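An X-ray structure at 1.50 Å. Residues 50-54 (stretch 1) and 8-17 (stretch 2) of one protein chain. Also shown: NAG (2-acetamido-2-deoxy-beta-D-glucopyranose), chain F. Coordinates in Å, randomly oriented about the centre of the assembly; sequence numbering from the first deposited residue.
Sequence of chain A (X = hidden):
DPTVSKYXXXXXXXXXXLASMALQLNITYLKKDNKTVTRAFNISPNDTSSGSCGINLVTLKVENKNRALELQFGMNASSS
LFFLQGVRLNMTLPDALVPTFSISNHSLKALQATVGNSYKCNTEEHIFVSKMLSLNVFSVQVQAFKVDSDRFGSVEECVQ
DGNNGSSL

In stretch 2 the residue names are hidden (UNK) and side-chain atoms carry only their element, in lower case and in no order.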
# COMPACT_ATOMS: atom_id res chain seq x y z
N SER A 50 -8.00 8.62 -0.16
CA SER A 50 -9.33 8.28 0.28
C SER A 50 -9.33 6.80 0.59
O SER A 50 -8.33 6.13 0.37
CB SER A 50 -10.38 8.60 -0.79
OG SER A 50 -10.17 7.82 -1.96
N GLY A 51 -10.43 6.28 1.11
CA GLY A 51 -10.48 4.86 1.40
C GLY A 51 -11.86 4.40 1.80
O GLY A 51 -12.81 5.18 1.81
N SER A 52 -11.98 3.12 2.12
CA SER A 52 -13.27 2.58 2.52
C SER A 52 -13.10 1.51 3.58
O SER A 52 -12.05 0.87 3.70
CB SER A 52 -14.02 2.02 1.31
OG SER A 52 -13.32 0.93 0.72
N CYS A 53 -14.15 1.33 4.37
CA CYS A 53 -14.13 0.41 5.50
C CYS A 53 -15.08 -0.77 5.30
O CYS A 53 -16.04 -0.68 4.55
CB CYS A 53 -14.52 1.15 6.78
SG CYS A 53 -13.42 2.51 7.22
N GLY A 54 -14.81 -1.86 6.00
CA GLY A 54 -15.67 -3.03 6.02
C GLY A 54 -15.12 -4.02 7.03
O GLY A 54 -14.07 -3.78 7.61
N UNK A 8 -5.62 8.36 7.28
CA UNK A 8 -6.69 7.99 8.21
C UNK A 8 -7.92 7.68 7.37
O UNK A 8 -8.37 8.53 6.61
c UNK A 8 -8.17 8.88 10.07
c UNK A 8 -6.95 9.11 9.21
o UNK A 8 -8.40 7.78 10.57
n UNK A 8 -8.97 9.93 10.26
N UNK A 9 -8.43 6.46 7.45
CA UNK A 9 -9.66 6.10 6.76
C UNK A 9 -10.75 5.87 7.80
O UNK A 9 -10.59 5.04 8.69
c UNK A 9 -10.80 4.46 5.20
c UNK A 9 -8.40 5.08 4.83
c UNK A 9 -9.48 4.84 5.88
N UNK A 10 -11.83 6.64 7.70
CA UNK A 10 -12.95 6.52 8.63
C UNK A 10 -14.25 6.26 7.88
O UNK A 10 -14.49 6.84 6.81
c UNK A 10 -13.10 7.79 9.49
c UNK A 10 -14.24 7.63 10.49
o UNK A 10 -11.89 8.02 10.22
N UNK A 11 -15.08 5.38 8.45
CA UNK A 11 -16.38 5.05 7.89
C UNK A 11 -17.42 4.87 8.99
O UNK A 11 -17.32 5.50 10.04
N UNK A 12 -18.39 3.99 8.74
CA UNK A 12 -19.58 3.90 9.60
C UNK A 12 -19.28 3.55 11.05
O UNK A 12 -19.99 3.98 11.96
n UNK A 12 -21.37 2.18 6.87
c UNK A 12 -21.05 3.21 7.65
c UNK A 12 -20.55 2.86 9.04
o UNK A 12 -21.15 4.38 7.28
N UNK A 13 -18.23 2.76 11.26
CA UNK A 13 -17.86 2.34 12.61
C UNK A 13 -16.59 3.03 13.07
O UNK A 13 -15.84 2.50 13.90
c UNK A 13 -17.67 0.82 12.67
c UNK A 13 -18.92 0.07 12.29
o UNK A 13 -20.03 0.59 12.38
n UNK A 13 -18.74 -1.17 11.85
N UNK A 14 -16.35 4.22 12.52
CA UNK A 14 -15.18 4.99 12.89
C UNK A 14 -13.96 4.63 12.07
O UNK A 14 -14.07 4.14 10.95
N UNK A 15 -12.79 4.88 12.65
CA UNK A 15 -11.53 4.67 11.95
C UNK A 15 -11.26 3.19 11.69
O UNK A 15 -11.33 2.37 12.60
o UNK A 15 -10.58 6.68 12.88
c UNK A 15 -9.05 5.05 12.04
c UNK A 15 -10.37 5.27 12.74
N UNK A 16 -10.97 2.85 10.43
CA UNK A 16 -10.67 1.47 10.08
C UNK A 16 -9.28 1.31 9.48
O UNK A 16 -8.85 0.20 9.21
c UNK A 16 -11.71 0.92 9.11
s UNK A 16 -11.62 1.61 7.44
N UNK A 17 -8.57 2.41 9.27
CA UNK A 17 -7.18 2.33 8.83
C UNK A 17 -6.41 3.53 9.33
O UNK A 17 -6.87 4.67 9.19
c UNK A 17 -5.69 2.48 5.25
c UNK A 17 -7.08 2.27 7.30
c UNK A 17 -5.69 2.05 6.70
c UNK A 17 -5.23 0.59 6.82
C1 NAG F . -19.85 -2.00 11.45
C2 NAG F . -19.53 -2.69 10.12
C3 NAG F . -20.66 -3.65 9.72
C4 NAG F . -20.99 -4.59 10.87
C5 NAG F . -21.29 -3.77 12.13
C6 NAG F . -21.59 -4.63 13.34
C7 NAG F . -18.10 -1.30 8.68
C8 NAG F . -18.07 -0.25 7.61
N2 NAG F . -19.32 -1.70 9.07
O3 NAG F . -20.26 -4.40 8.59
O4 NAG F . -22.13 -5.38 10.55
O5 NAG F . -20.14 -2.98 12.45
O6 NAG F . -20.40 -5.17 13.90
O7 NAG F . -17.08 -1.76 9.16

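Position 8 carries two carbons, the second bonded to one oxygen and one nitrogen, a terminal amide. The short amide makes it Asn8, and its side chain comes no nearer to stretch 1 than 8.0 Å, from Asn8 OD1 to Cys53 SG.

Position 9 has three carbons, one bearing the other two, so it branches at CB without a heteroatom: Val9. Its CA-to-CB bond points toward stretch 1, and CG1 lies 3.6 Å from Gly51 C and likewise 3.6 Å from Ser52 N. An ideal CB on Gly51 would fall 2.6 Å from Val9 CG2, a clash that the bare glycine avoids.

Position 10 has a CB bearing one oxygen and one carbon, the pattern of threonine; its CA-to-CB bond points away from stretch 1. It is Thr10.

Position 11 has no side-chain atoms and is Gly11. Its N lies 3.5 Å from Cys53 SG, and an ideal CB here would sit 3.1 Å from that sulfur, a tight fit.

Position 12 again shows two carbons ending in one oxygen and one nitrogen; its CA-to-CB bond points sideways, with no contact to stretch 1: Asn12.

Position 13 repeats that composition, but its nitrogen is 1.4 Å from NAG C1. This is a covalent N-glycosidic bond through an amide, identifying Asn13. The sugar's acetamide reaches back toward stretch 1, where NAG C8 is 3.7 Å from Cys53 O.

Position 14 has no side chain. With phi/psi of 87/-155, a CB would be jammed against the preceding carbonyl oxygen, so the backbone itself calls for Gly14. It closes a type I turn, with Gly14 N to Gly11 O and Gly11 N to Gly14 O hydrogen bonds, both 3.0 Å.

Position 15 has a CB carrying one oxygen and one carbon, and its CA-to-CB bond points away from stretch 1: Thr15.

Position 16 has one carbon followed by sulfur. That sulfur is 2.0 Å from Cys53 SG, a disulfide length, which fixes Cys16.

Position 17 has four carbons forked at the second, hence Leu17. Its CA-to-CB bond points toward stretch 1, yet the nearest approach of the side chain is 6.3 Å, from Leu17 CB to Ser52 O.

The contact is small, burying 243 Å² over both sides, and no hydrogen bond crosses it. The disulfide provides the covalent link, with chi3 of -81°, near the perpendicular arrangement such bonds favour. Around it, Cys53 SG packs 3.8 Å from Val9 CG1. The hairpin holds its own shape: Val9 N bonds to Leu17 O at 2.9 Å and Cys16 N to Val9 O at 2.8 Å, placing Val9 and Cys16 together to meet Cys53.

Stretch 2, residues 8-17: NVTGNNGTCL
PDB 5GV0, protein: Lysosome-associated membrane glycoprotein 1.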